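Local structure of putative polysaccharide deacetylase (Bdellovibrio bacteriovorus HD100, 5JP6) at residues A161-V166 with E325-G330; F299-E304 with I331-D336; A213-A218 with F266-W271. The protein probably removes acetyl groups from the peptidoglycan of the prey cell wall, as a zinc-binding hydrolase of carbohydrate esterase family 4. The protein carries 1 engineered substitution. All blocks are in the same frame, centred on the assembly; numbering follows the deposited sequence. Where two conformers were deposited one is given.

Interactions 1 and 2 adjoin, their centres about 10 Å apart. Both draw on the beta-alpha-beta unit of strand 303-304, helix 313-327 and strand 330-335, and N302 ties them together: its ND2 bonds to Q327 OE1 and R329 O of interaction 1, while its OD1 serves interaction 2. Interaction 2 lies nearest the metal, with the L333 side chain about 6 Å from the bound zinc ion and W301 about 3 Å, side chain to side chain, from the zinc ligand Y280. Interaction 3 packs two helix segments, its centre about 21 Å from that of interaction 2 and 28 Å from that of interaction 1; its nearest atoms to interaction 2 are about 6 Å away, without touching.

Interaction 1: residues A161-V166 with E325-G330; sequences AVRGDV and ESQGRG
R163 reaches Q327 on a side chain extended from CG to NE (chi3 175°), whereas R329 bends about its CG-CD bond (chi3 78°), which swings NE round beside V166. The contact joins the loop between strands 160-161 and 170-176 to the turn leading from helix 313-327 into strand 330-335, within the NodB-type deacetylase fold. Crossing the Q327 side chain at about a right angle, R163 gives an N-H of NH2 to an in-plane lone pair of OE1 at 2.8 Å. The guanidinium and amide planes stand 44° apart, and the bond is bent. A water adds a second link, accepting from R163 NE at 2.7 Å and donating to Q327 O. The same OE1 also receives ND2 of N302.

The second arginine comes from the other segment: R329 NH1 bonds at 3.0 Å to an in-plane lone pair of V166 O. Each arginine thus grips a neutral oxygen of the opposite segment, and R163 NE and R329 NE stay 6.5 Å apart. The helix has ended by G328, where phi is positive, and G330 passes close beside the loop. There the CG2 methyl of V166 rests 3.8 Å from G330 N, and V166 also packs on V360 and L362 of strand 358-364. At the closest backbone approach, G330 CA points a C-H at R163 O, 3.5 Å away.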
loop_
_atom_site.group_PDB
_atom_site.type_symbol
_atom_site.label_atom_id
_atom_site.label_comp_id
_atom_site.label_asym_id
_atom_site.label_seq_id
_atom_site.Cartn_x
_atom_site.Cartn_y
_atom_site.Cartn_z
ATOM N N ALA A 161 -10.306 1.533 -15.782
ATOM C CA ALA A 161 -10.770 2.487 -14.793
ATOM C C ALA A 161 -9.695 3.518 -14.524
ATOM O O ALA A 161 -8.555 3.181 -14.114
ATOM C CB ALA A 161 -11.143 1.778 -13.508
ATOM N N VAL A 162 -10.084 4.772 -14.703
ATOM C CA VAL A 162 -9.264 5.899 -14.283
ATOM C C VAL A 162 -10.017 6.619 -13.171
ATOM O O VAL A 162 -9.568 6.620 -12.032
ATOM C CB VAL A 162 -8.895 6.833 -15.462
ATOM C CG1 VAL A 162 -8.113 8.022 -14.935
ATOM C CG2 VAL A 162 -8.026 6.076 -16.463
ATOM N N ARG A 163 -11.181 7.180 -13.505
ATOM C CA ARG A 163 -12.095 7.758 -12.520
ATOM C C ARG A 163 -13.170 6.756 -12.137
ATOM O O ARG A 163 -13.867 6.958 -11.166
ATOM C CB ARG A 163 -12.728 9.048 -13.039
ATOM C CG ARG A 163 -11.679 10.148 -13.210
ATOM C CD ARG A 163 -12.183 11.471 -13.803
ATOM N NE ARG A 163 -11.058 12.428 -13.774
ATOM C CZ ARG A 163 -9.911 12.340 -14.499
ATOM N NH1 ARG A 163 -9.715 11.389 -15.430
ATOM N NH2 ARG A 163 -8.944 13.238 -14.327
ATOM N N GLY A 164 -13.313 5.675 -12.905
ATOM C CA GLY A 164 -14.249 4.606 -12.553
ATOM C C GLY A 164 -15.723 4.840 -12.824
ATOM O O GLY A 164 -16.564 4.117 -12.302
ATOM N N ASP A 165 -16.031 5.870 -13.603
ATOM C CA ASP A 165 -17.407 6.189 -14.024
ATOM C C ASP A 165 -18.312 6.531 -12.836
ATOM O O ASP A 165 -19.542 6.417 -12.899
ATOM C CB ASP A 165 -18.009 5.067 -14.882
ATOM C CG ASP A 165 -17.147 4.742 -16.086
ATOM O OD1 ASP A 165 -17.004 5.600 -16.935
ATOM O OD2 ASP A 165 -16.557 3.647 -16.137
ATOM N N VAL A 166 -17.688 7.046 -11.777
ATOM C CA VAL A 166 -18.454 7.446 -10.615
ATOM C C VAL A 166 -19.022 8.869 -10.773
ATOM O O VAL A 166 -18.617 9.631 -11.671
ATOM C CB VAL A 166 -17.644 7.341 -9.310
ATOM C CG1 VAL A 166 -17.177 5.901 -9.089
ATOM C CG2 VAL A 166 -16.476 8.299 -9.310
ATOM N N GLU A 325 -10.234 17.312 -3.886
ATOM C CA GLU A 325 -11.010 18.495 -4.241
ATOM C C GLU A 325 -10.777 18.968 -5.663
ATOM O O GLU A 325 -11.743 19.380 -6.351
ATOM C CB GLU A 325 -10.740 19.612 -3.231
ATOM C CG GLU A 325 -11.136 19.299 -1.809
ATOM C CD GLU A 325 -12.579 19.565 -1.441
ATOM O OE1 GLU A 325 -13.452 19.616 -2.323
ATOM O OE2 GLU A 325 -12.832 19.721 -0.210
ATOM N N SER A 326 -9.519 18.904 -6.105
ATOM C CA SER A 326 -9.104 19.293 -7.455
ATOM C C SER A 326 -9.797 18.453 -8.541
ATOM O O SER A 326 -10.273 18.946 -9.552
ATOM C CB SER A 326 -7.609 19.014 -7.612
ATOM O OG SER A 326 -6.892 20.123 -7.256
ATOM N N GLN A 327 -9.783 17.145 -8.308
ATOM C CA GLN A 327 -10.385 16.193 -9.229
ATOM C C GLN A 327 -11.903 16.143 -9.127
ATOM O O GLN A 327 -12.579 15.894 -10.129
ATOM C CB GLN A 327 -9.808 14.791 -9.002
ATOM C CG GLN A 327 -8.366 14.670 -9.388
ATOM C CD GLN A 327 -8.170 14.802 -10.883
ATOM O OE1 GLN A 327 -8.845 14.133 -11.673
ATOM N NE2 GLN A 327 -7.298 15.688 -11.278
ATOM N N GLY A 328 -12.428 16.284 -7.908
ATOM C CA GLY A 328 -13.865 16.279 -7.656
ATOM C C GLY A 328 -14.523 14.928 -7.488
ATOM O O GLY A 328 -15.627 14.828 -6.944
ATOM N N ARG A 329 -13.882 13.897 -8.046
ATOM C CA ARG A 329 -14.378 12.522 -7.993
ATOM C C ARG A 329 -13.272 11.599 -8.490
ATOM O O ARG A 329 -12.305 12.046 -9.124
ATOM C CB ARG A 329 -15.608 12.337 -8.902
ATOM C CG ARG A 329 -15.226 12.199 -10.371
ATOM C CD ARG A 329 -16.464 12.087 -11.228
ATOM N NE ARG A 329 -17.104 13.362 -11.456
ATOM C CZ ARG A 329 -18.238 13.494 -12.140
ATOM N NH1 ARG A 329 -18.862 12.425 -12.615
ATOM N NH2 ARG A 329 -18.746 14.689 -12.334
ATOM N N GLY A 330 -13.425 10.309 -8.225
ATOM C CA GLY A 330 -12.575 9.320 -8.878
ATOM C C GLY A 330 -11.962 8.340 -7.936
ATOM O O GLY A 330 -12.573 7.980 -6.943
HETATM O O HOH W 1 -12.020 14.670 -12.634
#

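Interaction 2: residues F299-E304 with I331-D336; sequences FAWNIE and IVLFHD
The carbonyl oxygen of I331 is gripped by two successive amides, N302 N at 3.1 Å and I303 N at 2.9 Å. This fork opens the short parallel pairing of the weakly bonded strand 303-304 with strand 330-335, joined as a beta-alpha-beta unit by helix 313-327. The N302 donor lies in the carbonyl plane; that of I303 is tilted 27° from it. The N302 side chain returns a bond, its OD1 accepting I331 N at 2.8 Å almost along the C=O axis, while its ND2 is held by R329 O. With both ends of the amide engaged, its rotation is fixed. One step on, I303 O takes L333 N in a nearly linear bond.

On the face carrying I303 and V332, CD1 of the isoleucine meets CG2 of the valine at 3.9 Å, and I303 also packs on V324 of helix 313-327. On the other side of the backbone, CG of W301 lies between its backbone N and carbonyl carbon (chi1 62°). The CD2 methyl of L333 sits over the centre of the six-membered ring in a CH-pi contact, 3.8 Å from its centroid, and CB lies by the five-membered ring at CG. This packing borders the metal site: W301 adjoins the zinc ligand Y280, and L333 touches D176. The indole is also held at its edge, where NE1 donates to the anti lone pair of E304 OE2, nearly in the ring plane, at 3.1 Å.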
loop_
_atom_site.group_PDB
_atom_site.type_symbol
_atom_site.label_atom_id
_atom_site.label_comp_id
_atom_site.label_asym_id
_atom_site.label_seq_id
_atom_site.Cartn_x
_atom_site.Cartn_y
_atom_site.Cartn_z
ATOM N N PHE A 299 -7.090 -1.206 -13.422
ATOM C CA PHE A 299 -7.407 -0.063 -12.562
ATOM C C PHE A 299 -6.191 0.837 -12.460
ATOM O O PHE A 299 -5.169 0.491 -11.834
ATOM C CB PHE A 299 -7.885 -0.533 -11.186
ATOM C CG PHE A 299 -9.316 -0.970 -11.201
ATOM C CD1 PHE A 299 -9.676 -2.205 -11.780
ATOM C CD2 PHE A 299 -10.329 -0.140 -10.721
ATOM C CE1 PHE A 299 -10.981 -2.571 -11.878
ATOM C CE2 PHE A 299 -11.653 -0.544 -10.804
ATOM C CZ PHE A 299 -11.962 -1.759 -11.386
ATOM N N ALA A 300 -6.331 2.037 -13.008
ATOM C CA ALA A 300 -5.374 3.106 -12.774
ATOM C C ALA A 300 -6.022 3.961 -11.649
ATOM O O ALA A 300 -6.685 3.421 -10.767
ATOM C CB ALA A 300 -5.120 3.867 -14.061
ATOM N N TRP A 301 -5.814 5.263 -11.637
ATOM C CA TRP A 301 -6.325 6.153 -10.578
ATOM C C TRP A 301 -6.224 7.582 -11.138
ATOM O O TRP A 301 -5.519 7.827 -12.119
ATOM C CB TRP A 301 -5.522 6.054 -9.261
ATOM C CG TRP A 301 -4.087 6.468 -9.423
ATOM C CD1 TRP A 301 -3.575 7.720 -9.185
ATOM C CD2 TRP A 301 -3.009 5.663 -9.871
ATOM N NE1 TRP A 301 -2.248 7.736 -9.490
ATOM C CE2 TRP A 301 -1.868 6.488 -9.905
ATOM C CE3 TRP A 301 -2.892 4.325 -10.270
ATOM C CZ2 TRP A 301 -0.648 6.023 -10.304
ATOM C CZ3 TRP A 301 -1.659 3.877 -10.665
ATOM C CH2 TRP A 301 -0.562 4.725 -10.685
ATOM N N ASN A 302 -6.916 8.522 -10.490
ATOM C CA ASN A 302 -6.747 9.939 -10.822
ATOM C C ASN A 302 -6.462 10.841 -9.631
ATOM O O ASN A 302 -6.143 11.998 -9.817
ATOM C CB ASN A 302 -7.946 10.488 -11.588
ATOM C CG ASN A 302 -9.195 10.518 -10.752
ATOM O OD1 ASN A 302 -9.624 9.508 -10.204
ATOM N ND2 ASN A 302 -9.794 11.693 -10.636
ATOM N N ILE A 303 -6.635 10.326 -8.428
ATOM C CA ILE A 303 -6.391 11.103 -7.212
ATOM C C ILE A 303 -5.171 10.488 -6.501
ATOM O O ILE A 303 -5.248 9.383 -5.945
ATOM C CB ILE A 303 -7.611 11.126 -6.267
ATOM C CG1 ILE A 303 -8.817 11.755 -6.933
ATOM C CG2 ILE A 303 -7.270 11.882 -4.976
ATOM C CD1 ILE A 303 -10.123 11.450 -6.263
ATOM N N GLU A 304 -4.063 11.231 -6.507
ATOM C CA GLU A 304 -2.817 10.800 -5.856
ATOM C C GLU A 304 -2.800 11.215 -4.383
ATOM O O GLU A 304 -3.200 12.307 -4.035
ATOM C CB GLU A 304 -1.611 11.343 -6.598
ATOM C CG GLU A 304 -1.351 10.402 -7.777
ATOM C CD GLU A 304 -0.658 10.985 -8.947
ATOM O OE1 GLU A 304 -0.289 12.183 -8.921
ATOM O OE2 GLU A 304 -0.488 10.205 -9.910
ATOM N N ILE A 331 -10.793 7.842 -8.331
ATOM C CA ILE A 331 -10.126 6.727 -7.685
ATOM C C ILE A 331 -8.875 7.239 -7.002
ATOM O O ILE A 331 -8.017 7.855 -7.643
ATOM C CB ILE A 331 -9.783 5.608 -8.680
ATOM C CG1 ILE A 331 -11.060 5.007 -9.265
ATOM C CG2 ILE A 331 -8.920 4.528 -8.027
ATOM C CD1 ILE A 331 -10.835 3.990 -10.358
ATOM N N VAL A 332 -8.794 6.980 -5.693
ATOM C CA VAL A 332 -7.664 7.424 -4.872
ATOM C C VAL A 332 -6.659 6.300 -4.708
ATOM O O VAL A 332 -7.052 5.185 -4.335
ATOM C CB VAL A 332 -8.134 7.846 -3.464
ATOM C CG1 VAL A 332 -6.958 8.432 -2.656
ATOM C CG2 VAL A 332 -9.284 8.837 -3.553
ATOM N N LEU A 333 -5.385 6.614 -4.908
ATOM C CA LEU A 333 -4.296 5.652 -4.682
ATOM C C LEU A 333 -3.645 5.844 -3.303
ATOM O O LEU A 333 -3.002 6.882 -3.071
ATOM C CB LEU A 333 -3.213 5.826 -5.744
ATOM C CG LEU A 333 -2.004 4.915 -5.588
ATOM C CD1 LEU A 333 -2.362 3.427 -5.689
ATOM C CD2 LEU A 333 -0.917 5.271 -6.603
ATOM N N PHE A 334 -3.777 4.813 -2.458
ATOM C CA PHE A 334 -3.113 4.709 -1.133
ATOM C C PHE A 334 -2.313 3.380 -1.207
ATOM O O PHE A 334 -2.548 2.503 -2.050
ATOM C CB PHE A 334 -4.092 4.645 0.032
ATOM C CG PHE A 334 -4.742 5.962 0.414
ATOM C CD1 PHE A 334 -3.974 7.062 0.890
ATOM C CD2 PHE A 334 -6.118 6.083 0.373
ATOM C CE1 PHE A 334 -4.609 8.206 1.296
ATOM C CE2 PHE A 334 -6.746 7.234 0.818
ATOM C CZ PHE A 334 -5.986 8.285 1.240
ATOM N N HIS A 335 -1.439 3.223 -0.217
ATOM C CA HIS A 335 -0.758 1.949 0.060
ATOM C C HIS A 335 -1.018 1.560 1.507
ATOM O O HIS A 335 -0.661 2.316 2.413
ATOM C CB HIS A 335 0.736 2.088 -0.206
ATOM C CG HIS A 335 1.067 2.419 -1.627
ATOM N ND1 HIS A 335 0.973 3.708 -2.113
ATOM C CD2 HIS A 335 1.384 1.624 -2.687
ATOM C CE1 HIS A 335 1.248 3.683 -3.413
ATOM N NE2 HIS A 335 1.500 2.436 -3.770
ATOM N N ASP A 336 -1.614 0.383 1.737
ATOM C CA ASP A 336 -1.936 -0.018 3.120
ATOM C C ASP A 336 -0.642 -0.513 3.825
ATOM O O ASP A 336 -0.660 -0.725 5.036
ATOM C CB ASP A 336 -3.111 -0.999 3.265
ATOM C CG ASP A 336 -2.963 -2.247 2.442
ATOM O OD1 ASP A 336 -2.583 -2.113 1.253
ATOM O OD2 ASP A 336 -3.233 -3.366 2.955
#

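Interaction 3: residues A213-A218 with F266-W271; sequences ALKRVA and FDVLGW
L214 directs its CD2 methyl between V268 and L269, 4.0 Å from both V268 CB and L269 CG. This apolar packing carries most of the contact, in which the side of helix 211-219 meets the C-terminal end of helix 251-269, two helices of the NodB-type deacetylase domain. L214 crosses L269 at about a right angle and V268 at a slant. One turn further along, A218 offers its CB to two partners: L269 CD2 at 3.7 Å and W271 CZ2 at the same distance, the methyl approaching the indole obliquely. L269 is therefore wedged between L214 and A218. In W271 a chi1 of 56° puts CG between the backbone N and the carbonyl carbon. The CD1 methyl of L269 lies 3.7 Å above one face of the W271 ring, nearer the ring's border than its centre.

The aliphatic part of a charged side chain supplies the next group of contacts. K215 runs fully extended beyond CG, and both its CG and its CE touch V268 CG1, each at 3.8 Å. K215 and L269 lie side by side, running in opposite senses.

A polar link passes through a water, which donates to V268 O at 2.7 Å and accepts a weak bond from K215 NZ, so the ammonium group is connected to the end of the other helix indirectly. Directly after that end, G270 takes a positive phi, and its N closes the last turn on F266 O.

Around the pair, I224 of strand 223-227 lies against L214, A218 and L269, and V207 of helix 204-209 touches both L214 and V268. R216 pairs with D185 of helix 183-193, and V217 packs against L188 of that same helix.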
loop_
_atom_site.group_PDB
_atom_site.type_symbol
_atom_site.label_atom_id
_atom_site.label_comp_id
_atom_site.label_asym_id
_atom_site.label_seq_id
_atom_site.Cartn_x
_atom_site.Cartn_y
_atom_site.Cartn_z
ATOM N N ALA A 213 -4.251 -11.741 7.774
ATOM C CA ALA A 213 -4.644 -10.365 7.538
ATOM C C ALA A 213 -5.486 -10.258 6.271
ATOM O O ALA A 213 -6.490 -9.553 6.262
ATOM C CB ALA A 213 -3.429 -9.443 7.468
ATOM N N LEU A 214 -5.116 -10.997 5.224
ATOM C CA LEU A 214 -5.907 -10.963 3.997
ATOM C C LEU A 214 -7.343 -11.473 4.266
ATOM O O LEU A 214 -8.317 -10.922 3.758
ATOM C CB LEU A 214 -5.249 -11.750 2.872
ATOM C CG LEU A 214 -5.885 -11.529 1.502
ATOM C CD1 LEU A 214 -5.539 -10.149 0.958
ATOM C CD2 LEU A 214 -5.443 -12.634 0.541
ATOM N N LYS A 215 -7.446 -12.548 5.050
ATOM C CA LYS A 215 -8.753 -13.048 5.412
ATOM C C LYS A 215 -9.603 -12.007 6.155
ATOM O O LYS A 215 -10.818 -11.952 5.962
ATOM C CB LYS A 215 -8.640 -14.326 6.197
ATOM C CG LYS A 215 -8.072 -15.513 5.408
ATOM C CD LYS A 215 -8.065 -16.771 6.259
ATOM C CE LYS A 215 -7.422 -17.899 5.486
ATOM N NZ LYS A 215 -7.469 -19.141 6.290
ATOM N N ARG A 216 -8.981 -11.193 7.011
ATOM C CA ARG A 216 -9.731 -10.124 7.681
ATOM C C ARG A 216 -10.183 -9.065 6.720
ATOM O O ARG A 216 -11.287 -8.547 6.879
ATOM C CB ARG A 216 -8.924 -9.513 8.826
ATOM C CG ARG A 216 -8.614 -10.567 9.931
ATOM C CD ARG A 216 -7.957 -9.940 11.160
ATOM N NE ARG A 216 -6.579 -9.505 10.959
ATOM C CZ ARG A 216 -5.522 -10.281 11.127
ATOM N NH1 ARG A 216 -5.686 -11.562 11.432
ATOM N NH2 ARG A 216 -4.294 -9.799 10.968
ATOM N N VAL A 217 -9.359 -8.730 5.723
ATOM C CA VAL A 217 -9.801 -7.784 4.689
ATOM C C VAL A 217 -11.050 -8.364 4.001
ATOM O O VAL A 217 -12.050 -7.660 3.844
ATOM C CB VAL A 217 -8.702 -7.502 3.633
ATOM C CG1 VAL A 217 -9.220 -6.613 2.509
ATOM C CG2 VAL A 217 -7.431 -6.916 4.257
ATOM N N ALA A 218 -10.978 -9.636 3.601
ATOM C CA ALA A 218 -12.084 -10.306 2.905
ATOM C C ALA A 218 -13.374 -10.278 3.768
ATOM O O ALA A 218 -14.474 -9.987 3.277
ATOM C CB ALA A 218 -11.726 -11.717 2.513
ATOM N N PHE A 266 -6.153 -15.980 -4.427
ATOM C CA PHE A 266 -7.040 -17.129 -4.626
ATOM C C PHE A 266 -6.683 -18.296 -3.710
ATOM O O PHE A 266 -7.558 -18.932 -3.122
ATOM C CB PHE A 266 -7.012 -17.568 -6.065
ATOM C CG PHE A 266 -7.851 -18.779 -6.357
ATOM C CD1 PHE A 266 -9.213 -18.674 -6.463
ATOM C CD2 PHE A 266 -7.275 -20.034 -6.447
ATOM C CE1 PHE A 266 -9.994 -19.787 -6.723
ATOM C CE2 PHE A 266 -8.044 -21.139 -6.696
ATOM C CZ PHE A 266 -9.404 -21.014 -6.804
ATOM N N ASP A 267 -5.383 -18.560 -3.577
ATOM C CA ASP A 267 -4.931 -19.659 -2.727
ATOM C C ASP A 267 -5.335 -19.472 -1.260
ATOM O O ASP A 267 -5.547 -20.476 -0.553
ATOM C CB ASP A 267 -3.433 -19.834 -2.839
ATOM C CG ASP A 267 -2.985 -20.419 -4.162
ATOM O OD1 ASP A 267 -3.825 -20.921 -4.956
ATOM O OD2 ASP A 267 -1.749 -20.345 -4.423
ATOM N N VAL A 268 -5.439 -18.217 -0.808
ATOM C CA VAL A 268 -5.869 -17.947 0.578
ATOM C C VAL A 268 -7.393 -17.971 0.718
ATOM O O VAL A 268 -7.940 -18.610 1.635
ATOM C CB VAL A 268 -5.303 -16.620 1.096
ATOM C CG1 VAL A 268 -5.836 -16.268 2.490
ATOM C CG2 VAL A 268 -3.763 -16.664 1.126
ATOM N N LEU A 269 -8.081 -17.287 -0.196
ATOM C CA LEU A 269 -9.495 -16.986 -0.032
ATOM C C LEU A 269 -10.461 -17.917 -0.759
ATOM O O LEU A 269 -11.632 -17.998 -0.363
ATOM C CB LEU A 269 -9.791 -15.575 -0.543
ATOM C CG LEU A 269 -9.042 -14.435 0.127
ATOM C CD1 LEU A 269 -9.392 -13.130 -0.548
ATOM C CD2 LEU A 269 -9.344 -14.370 1.620
ATOM N N GLY A 270 -9.990 -18.587 -1.816
ATOM C CA GLY A 270 -10.875 -19.320 -2.681
ATOM C C GLY A 270 -11.550 -18.454 -3.727
ATOM O O GLY A 270 -12.402 -18.903 -4.490
ATOM N N TRP A 271 -11.130 -17.196 -3.793
ATOM C CA TRP A 271 -11.587 -16.274 -4.808
ATOM C C TRP A 271 -10.591 -15.121 -4.897
ATOM O O TRP A 271 -9.742 -14.951 -4.033
ATOM C CB TRP A 271 -12.983 -15.758 -4.498
ATOM C CG TRP A 271 -13.142 -15.107 -3.141
ATOM C CD1 TRP A 271 -13.645 -15.675 -2.019
ATOM C CD2 TRP A 271 -12.882 -13.746 -2.811
ATOM N NE1 TRP A 271 -13.701 -14.766 -0.977
ATOM C CE2 TRP A 271 -13.236 -13.557 -1.445
ATOM C CE3 TRP A 271 -12.409 -12.648 -3.541
ATOM C CZ2 TRP A 271 -13.147 -12.304 -0.809
ATOM C CZ3 TRP A 271 -12.278 -11.428 -2.911
ATOM C CH2 TRP A 271 -12.632 -11.261 -1.547
HETATM O O HOH W 2 -6.704 -20.346 3.327
#